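Local coordinates for protein putative glucarate dehydratase (Pseudomonas fluorescens, PDB 4IT1) that probably catalyses the magnesium-dependent dehydration of D-glucarate to 5-dehydro-4-deoxy-D-glucarate, as a member of the mandelate racemase/muconate lactonizing enzyme family, at residues A[370-375]-A[384-389]; A[354-359]-A[394-399]; A[34-39]-A[180-185]. One frame throughout, in Å; residues are numbered along the deposited sequence.

Contact 1. Residues A[370-375]-A[384-389]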
# COMPACT_ATOMS: atom_id res chain seq x y z
N THR A 370 -15.92 16.92 4.84
CA THR A 370 -17.11 16.63 4.05
C THR A 370 -17.93 17.88 3.74
O THR A 370 -17.90 18.87 4.48
CB THR A 370 -18.00 15.54 4.71
OG1 THR A 370 -18.90 15.00 3.73
CG2 THR A 370 -18.79 16.11 5.90
N HIS A 371 -18.65 17.83 2.62
CA HIS A 371 -19.50 18.94 2.17
C HIS A 371 -20.97 18.67 2.51
O HIS A 371 -21.81 19.55 2.39
CB HIS A 371 -19.33 19.15 0.66
CG HIS A 371 -18.26 20.13 0.29
ND1 HIS A 371 -16.97 20.05 0.78
CD2 HIS A 371 -18.28 21.20 -0.54
CE1 HIS A 371 -16.25 21.04 0.28
NE2 HIS A 371 -17.02 21.75 -0.52
N TYR A 372 -21.23 17.44 2.96
CA TYR A 372 -22.57 16.86 3.11
C TYR A 372 -23.67 17.71 3.75
O TYR A 372 -24.80 17.68 3.27
CB TYR A 372 -22.47 15.51 3.83
CG TYR A 372 -23.44 14.47 3.34
CD1 TYR A 372 -23.37 13.97 2.03
CD2 TYR A 372 -24.42 13.96 4.19
CE1 TYR A 372 -24.26 13.01 1.59
CE2 TYR A 372 -25.31 12.99 3.76
CZ TYR A 372 -25.23 12.52 2.46
OH TYR A 372 -26.13 11.56 2.05
N PRO A 373 -23.35 18.47 4.82
CA PRO A 373 -24.31 19.46 5.33
C PRO A 373 -24.89 20.44 4.30
O PRO A 373 -25.97 21.00 4.53
CB PRO A 373 -23.49 20.25 6.38
CG PRO A 373 -22.24 19.47 6.61
CD PRO A 373 -22.30 18.20 5.81
N TRP A 374 -24.19 20.64 3.19
CA TRP A 374 -24.62 21.62 2.18
C TRP A 374 -25.61 21.04 1.19
O TRP A 374 -26.47 21.76 0.69
CB TRP A 374 -23.41 22.22 1.46
CG TRP A 374 -22.57 23.02 2.39
CD1 TRP A 374 -21.35 22.66 2.89
CD2 TRP A 374 -22.89 24.28 2.97
NE1 TRP A 374 -20.88 23.65 3.74
CE2 TRP A 374 -21.81 24.65 3.80
CE3 TRP A 374 -23.99 25.15 2.86
CZ2 TRP A 374 -21.79 25.86 4.53
CZ3 TRP A 374 -23.97 26.35 3.59
CH2 TRP A 374 -22.88 26.69 4.41
N GLN A 375 -25.47 19.74 0.91
CA GLN A 375 -26.38 19.05 0.00
C GLN A 375 -27.81 19.09 0.52
O GLN A 375 -28.07 18.84 1.70
CB GLN A 375 -25.91 17.61 -0.26
CG GLN A 375 -25.13 17.44 -1.56
CD GLN A 375 -24.08 18.52 -1.79
OE1 GLN A 375 -24.28 19.44 -2.58
NE2 GLN A 375 -22.96 18.42 -1.08
N GLY A 384 -33.76 6.30 1.22
CA GLY A 384 -33.67 6.85 2.57
C GLY A 384 -33.31 8.32 2.57
O GLY A 384 -33.49 9.01 3.58
N GLY A 385 -32.80 8.79 1.44
CA GLY A 385 -32.34 10.17 1.31
C GLY A 385 -30.99 10.35 1.97
O GLY A 385 -30.12 9.47 1.89
N LYS A 386 -30.81 11.49 2.64
CA LYS A 386 -29.51 11.83 3.25
C LYS A 386 -29.10 10.91 4.40
O LYS A 386 -29.86 10.66 5.34
CB LYS A 386 -29.44 13.30 3.67
CG LYS A 386 -29.05 14.24 2.53
CD LYS A 386 -27.98 15.25 2.94
CE LYS A 386 -28.52 16.30 3.89
NZ LYS A 386 -27.53 17.38 4.13
N LEU A 387 -27.87 10.40 4.29
CA LEU A 387 -27.24 9.57 5.30
C LEU A 387 -27.12 10.28 6.64
O LEU A 387 -26.98 11.51 6.68
CB LEU A 387 -25.85 9.13 4.83
CG LEU A 387 -25.73 7.72 4.27
CD1 LEU A 387 -27.08 7.10 3.90
CD2 LEU A 387 -24.77 7.71 3.09
N PRO A 388 -27.18 9.51 7.75
CA PRO A 388 -27.13 10.11 9.07
C PRO A 388 -25.71 10.44 9.50
O PRO A 388 -24.79 9.68 9.21
CB PRO A 388 -27.71 9.02 9.99
CG PRO A 388 -28.08 7.87 9.09
CD PRO A 388 -27.31 8.05 7.82
N ILE A 389 -25.54 11.58 10.16
CA ILE A 389 -24.29 11.90 10.82
C ILE A 389 -24.57 12.17 12.29
O ILE A 389 -25.03 13.26 12.67
CB ILE A 389 -23.54 13.08 10.16
CG1 ILE A 389 -23.22 12.75 8.69
CG2 ILE A 389 -22.26 13.39 10.93
CD1 ILE A 389 -22.76 13.94 7.87
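Y372 and K386 run past one another in opposite directions, each side chain ending on the backbone of the other segment. CD of K386 lies over one face of the tyrosine ring, 4.0 Å from the ring centroid of Y372 and 29° off the ring normal, a CH-pi contact, while CB and CG pass beside CE2 and the hydroxyl. Bends at chi2 and chi3 (-134° and -71°) carry the chain across the ring and bring its ammonium group down on the short helix-like turn at 372-374. There NZ of K386 is bonded to two carbonyls, lying 2.9 Å from O of Y372 and also 2.9 Å from O of Q375. It is tilted from the carbonyl plane of Y372, and less so from that of Q375. The phenol goes the other way. Its OH accepts a nearly straight bond from the backbone of 384-389, the N of L387 lying 3.1 Å from OH of Y372 and in the plane of the ring. E380 supplies a carboxylate partner for the same hydroxyl. Beyond the ring, CD1 of I389 comes within 4.0 Å of CD2 of Y372, while CB of L387 packs against CE2 from beside the hydroxyl. A methionine in place of K386 would probably leave the carbonyls of Y372 and Q375 without their shared charged donor, and the turn less firmly tied to 384-389. Y207, on helix 193-207, adds only a weak bond to NZ. The chemistry is thus reciprocal: a cation gathers carbonyl oxygens at one end of the pair, a phenol takes up a backbone N-H at the other, and the apolar lengths between them seal a largely buried junction within the loop that joins helix 348-360 to strand 393-395.

Contact 2. Residues A[354-359]-A[394-399]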
# COMPACT_ATOMS: atom_id res chain seq x y z
N MET A 354 -15.29 6.86 1.16
CA MET A 354 -14.37 7.61 2.00
C MET A 354 -14.37 7.05 3.43
O MET A 354 -13.30 6.75 3.97
CB MET A 354 -14.72 9.09 1.98
CG MET A 354 -13.80 9.93 2.86
SD MET A 354 -14.11 11.71 2.84
CE MET A 354 -15.90 11.77 2.98
N ALA A 355 -15.55 6.90 4.04
CA ALA A 355 -15.65 6.44 5.44
C ALA A 355 -15.05 5.05 5.64
O ALA A 355 -14.30 4.84 6.60
CB ALA A 355 -17.09 6.47 5.93
N HIS A 356 -15.35 4.13 4.74
CA HIS A 356 -14.82 2.77 4.79
C HIS A 356 -13.30 2.68 4.72
O HIS A 356 -12.71 1.91 5.47
CB HIS A 356 -15.48 1.88 3.73
CG HIS A 356 -16.78 1.30 4.17
ND1 HIS A 356 -16.99 -0.06 4.29
CD2 HIS A 356 -17.95 1.89 4.53
CE1 HIS A 356 -18.23 -0.28 4.70
NE2 HIS A 356 -18.83 0.89 4.85
N VAL A 357 -12.67 3.44 3.82
CA VAL A 357 -11.21 3.40 3.74
C VAL A 357 -10.64 4.11 4.96
O VAL A 357 -9.67 3.65 5.55
CB VAL A 357 -10.64 3.95 2.40
CG1 VAL A 357 -10.89 5.44 2.23
CG2 VAL A 357 -9.15 3.65 2.28
N ALA A 358 -11.28 5.21 5.35
CA ALA A 358 -10.96 5.90 6.59
C ALA A 358 -11.03 4.96 7.80
O ALA A 358 -10.31 5.16 8.79
CB ALA A 358 -11.89 7.08 6.78
N ALA A 359 -11.88 3.94 7.70
CA ALA A 359 -12.13 3.02 8.80
C ALA A 359 -11.09 1.91 8.86
O ALA A 359 -10.85 1.35 9.92
CB ALA A 359 -13.53 2.42 8.69
N VAL A 394 -19.84 9.01 11.09
CA VAL A 394 -20.51 8.13 10.17
C VAL A 394 -20.27 6.69 10.63
O VAL A 394 -19.12 6.27 10.77
CB VAL A 394 -19.98 8.33 8.73
CG1 VAL A 394 -20.56 7.31 7.78
CG2 VAL A 394 -20.29 9.74 8.23
N LYS A 395 -21.36 5.96 10.87
CA LYS A 395 -21.30 4.57 11.32
C LYS A 395 -20.91 3.61 10.21
O LYS A 395 -21.48 3.63 9.12
CB LYS A 395 -22.65 4.13 11.91
CG LYS A 395 -22.75 4.20 13.42
CD LYS A 395 -23.27 5.53 13.92
CE LYS A 395 -23.93 5.37 15.29
NZ LYS A 395 -24.29 6.68 15.91
N ILE A 396 -19.93 2.75 10.51
CA ILE A 396 -19.62 1.61 9.64
C ILE A 396 -20.36 0.39 10.19
O ILE A 396 -20.19 0.03 11.36
CB ILE A 396 -18.09 1.34 9.57
CG1 ILE A 396 -17.32 2.62 9.22
CG2 ILE A 396 -17.77 0.21 8.59
CD1 ILE A 396 -17.67 3.22 7.87
N THR A 397 -21.18 -0.23 9.35
CA THR A 397 -22.02 -1.34 9.77
C THR A 397 -21.63 -2.66 9.10
O THR A 397 -20.62 -2.74 8.40
CB THR A 397 -23.53 -1.06 9.54
OG1 THR A 397 -23.86 -1.30 8.16
CG2 THR A 397 -23.89 0.37 9.93
N ARG A 398 -22.45 -3.68 9.30
CA ARG A 398 -22.20 -5.01 8.74
C ARG A 398 -22.89 -5.20 7.38
O ARG A 398 -22.73 -6.25 6.74
CB ARG A 398 -22.62 -6.11 9.73
CG ARG A 398 -21.77 -6.22 10.99
CD ARG A 398 -20.30 -6.51 10.69
NE ARG A 398 -20.12 -7.66 9.81
CZ ARG A 398 -18.95 -8.06 9.32
NH1 ARG A 398 -18.88 -9.12 8.52
NH2 ARG A 398 -17.84 -7.41 9.63
N ALA A 399 -23.65 -4.19 6.95
CA ALA A 399 -24.29 -4.17 5.62
C ALA A 399 -23.27 -4.44 4.52
O ALA A 399 -22.14 -3.93 4.58
CB ALA A 399 -24.99 -2.85 5.38
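I396 fills the angle between A355, H356 and A359 on one side of helix 348-360, and its two branches divide between the imidazole and the helix surface, CD1 touching both. The methyl CG2 sits over a face of the H356 imidazole, 4.1 Å from the ring centroid of H356 and shifted toward the CE1 and NE2 rim, a CH-pi contact. The ethyl branch turns to the helix surface: CG1 of I396 meets CB of A359 at 3.8 Å, and CD1 continues to CB of A355, also at 3.8 Å. With CG2 opposite the backbone N and chi2 bent to -61°, the terminal CD1 is folded in between A355 and H356, where it comes 3.6 Å from CD2 of H356.

H356 leans out from the helix to meet the isoleucine obliquely. The rotation of its ring is fixed by a hydrogen bond between ND1 and the backbone N of V153, which ties the histidine to a third part of the chain. A355, one turn before A359, has a second neighbour in V394, whose CG1 lies 4.0 Å from CB of A355. The small alanines let the strand end come close to the helix, and the contact between the two segments is made by van der Waals and CH-pi packing, without polar bonds.

The helix belongs to the modified (beta/alpha)-barrel of this family and follows strand 338-341. Strand 393-395 lies antiparallel to 163-170, with V394 bonded through its backbone to V164 and I396 to D162. On other sides of the helix V357 packs on helix 322-334, while M354 and A358 reach M341, so 394-396 closes one more flank of a helix already wedged among barrel elements.

Contact 3. Residues A[34-39]-A[180-185]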
# COMPACT_ATOMS: atom_id res chain seq x y z
N ALA A 34 -26.96 16.73 -11.52
CA ALA A 34 -26.68 18.04 -10.95
C ALA A 34 -27.56 18.30 -9.74
O ALA A 34 -28.72 17.91 -9.71
CB ALA A 34 -26.87 19.14 -11.99
N PHE A 35 -26.99 18.99 -8.76
CA PHE A 35 -27.72 19.29 -7.54
C PHE A 35 -27.53 20.73 -7.13
O PHE A 35 -26.50 21.34 -7.42
CB PHE A 35 -27.32 18.34 -6.39
CG PHE A 35 -25.84 18.06 -6.32
CD1 PHE A 35 -24.96 18.97 -5.73
CD2 PHE A 35 -25.32 16.86 -6.83
CE1 PHE A 35 -23.60 18.70 -5.66
CE2 PHE A 35 -23.96 16.59 -6.76
CZ PHE A 35 -23.10 17.51 -6.17
N ARG A 36 -28.55 21.29 -6.48
CA ARG A 36 -28.49 22.67 -6.03
C ARG A 36 -27.26 22.88 -5.16
O ARG A 36 -26.94 22.06 -4.29
CB ARG A 36 -29.77 23.08 -5.28
CG ARG A 36 -31.06 22.72 -6.03
CD ARG A 36 -32.25 23.60 -5.66
NE ARG A 36 -32.60 23.61 -4.24
CZ ARG A 36 -33.15 22.59 -3.58
NH1 ARG A 36 -33.41 21.44 -4.19
NH2 ARG A 36 -33.44 22.72 -2.29
N ASP A 37 -26.54 23.96 -5.44
CA ASP A 37 -25.36 24.31 -4.69
C ASP A 37 -25.54 25.74 -4.21
O ASP A 37 -25.90 26.61 -5.00
CB ASP A 37 -24.12 24.18 -5.58
CG ASP A 37 -22.94 23.51 -4.87
OD1 ASP A 37 -23.17 22.77 -3.88
OD2 ASP A 37 -21.79 23.69 -5.33
N PRO A 38 -25.31 25.99 -2.92
CA PRO A 38 -25.41 27.34 -2.40
C PRO A 38 -24.38 28.30 -3.02
O PRO A 38 -23.38 27.85 -3.59
CB PRO A 38 -25.13 27.18 -0.89
CG PRO A 38 -25.10 25.71 -0.63
CD PRO A 38 -24.79 25.04 -1.92
N PRO A 39 -24.63 29.62 -2.91
CA PRO A 39 -23.65 30.64 -3.32
C PRO A 39 -22.42 30.66 -2.42
O PRO A 39 -22.11 31.68 -1.80
CB PRO A 39 -24.44 31.95 -3.19
CG PRO A 39 -25.52 31.66 -2.19
CD PRO A 39 -25.90 30.23 -2.48
N SER A 180 -31.26 34.00 -9.60
CA SER A 180 -31.38 32.60 -9.20
C SER A 180 -32.56 31.91 -9.88
O SER A 180 -33.64 32.49 -9.98
CB SER A 180 -31.54 32.51 -7.68
OG SER A 180 -31.47 31.16 -7.24
N PRO A 181 -32.34 30.66 -10.36
CA PRO A 181 -33.38 29.88 -11.04
C PRO A 181 -34.23 29.01 -10.09
O PRO A 181 -34.88 28.05 -10.54
CB PRO A 181 -32.57 29.00 -12.00
CG PRO A 181 -31.27 28.79 -11.31
CD PRO A 181 -31.07 29.92 -10.31
N TYR A 182 -34.21 29.35 -8.80
CA TYR A 182 -35.00 28.67 -7.76
C TYR A 182 -35.02 29.50 -6.47
O TYR A 182 -34.36 30.54 -6.38
CB TYR A 182 -34.49 27.24 -7.48
CG TYR A 182 -33.00 27.14 -7.18
CD1 TYR A 182 -32.44 27.78 -6.07
CD2 TYR A 182 -32.15 26.38 -8.00
CE1 TYR A 182 -31.09 27.69 -5.79
CE2 TYR A 182 -30.78 26.29 -7.73
CZ TYR A 182 -30.26 26.94 -6.62
OH TYR A 182 -28.92 26.86 -6.32
N LYS A 183 -35.77 29.04 -5.47
CA LYS A 183 -35.84 29.73 -4.18
C LYS A 183 -34.46 29.72 -3.50
O LYS A 183 -33.76 28.71 -3.54
CB LYS A 183 -36.89 29.07 -3.27
CG LYS A 183 -37.34 29.95 -2.10
CD LYS A 183 -37.61 29.15 -0.82
CE LYS A 183 -39.05 28.68 -0.70
NZ LYS A 183 -39.39 27.57 -1.63
N PRO A 184 -34.08 30.86 -2.88
CA PRO A 184 -32.86 30.92 -2.07
C PRO A 184 -32.81 29.84 -0.97
O PRO A 184 -33.85 29.48 -0.41
CB PRO A 184 -32.94 32.31 -1.43
CG PRO A 184 -33.68 33.13 -2.42
CD PRO A 184 -34.69 32.19 -3.04
N ASP A 185 -31.61 29.34 -0.69
CA ASP A 185 -31.37 28.35 0.36
C ASP A 185 -31.75 28.92 1.73
O ASP A 185 -31.81 30.14 1.90
CB ASP A 185 -29.91 27.88 0.35
CG ASP A 185 -28.92 28.99 0.76
OD1 ASP A 185 -28.92 29.40 1.94
OD2 ASP A 185 -28.14 29.44 -0.09
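The phenol ring of Y182 has the aliphatic part of R36 laid over one face, CD of R36 standing 3.6 Å above the ring plane of Y182 and displaced toward the CD2-CE2 rim. The ring of F50 meets the tyrosine with its plane roughly perpendicular. This pairing joins the two domains of the enolase-superfamily fold: R36 ends strand 25-36 of the antiparallel sheet in the N-terminal capping domain, whereas Y182 lies in the loop that follows strand 163-170 of the barrel.

The touch is a CH-pi contact, with CD of R36 3.7 Å from the centroid of the Y182 ring and only 15° off its normal. Charge contributes little. CZ of R36 is 5.8 Å from that centroid, at most a weak cation-pi attraction, and the guanidinium stands steeply to the ring, at 76°. A bend at chi3 carries the guanidinium away to E379, with which NH1 of R36 forms a salt bridge. Y182 presents its face to the arginine with chi1 at 52°, CG tucked between backbone N and carbonyl carbon. Its hydroxyl passes close to O of D37, at 3.3 Å, but the angle is too poor for a bond; OH of Y182 bonds instead to O of P49, and O of D37 to H177.

Farther along, the chain of 34-39 runs through two prolines that pack against D185. The side chain of D37 is about 11 Å from that of K215, the predicted proton acceptor, so the junction lies at some distance from the active site, consistent with capping-domain loops closing over the barrel mouth. The D185 carboxylate bridges back to K173 through OD2, and the same oxygen rests against the proline pair, 3.8 Å from CB of P38 and 3.4 Å from CD of P39.

Overall arrangement
Contacts 1 and 2 are buried and lie within the barrel domain, contact 1 nested inside the loop that contact 2 closes; they meet where I389 packs on V394. Contact 3, farthest from the chain centre, is partly buried and joins the capping domain to a barrel loop. It touches contact 1 through W374 on P38 and Q375 on F35, so 370-375 backs the domain junction, while contacts 2 and 3 stay about 13 Å apart at their nearest atoms. Chemistry follows place: helix and strand end meet by packing without polar bonds in contact 2, side-chain-to-backbone hydrogen bonds tie irregular loops in contact 1, and in contact 3 an arginine's methylenes pack on a ring and a carboxylate oxygen on prolines, both charges finding ionic partners outside.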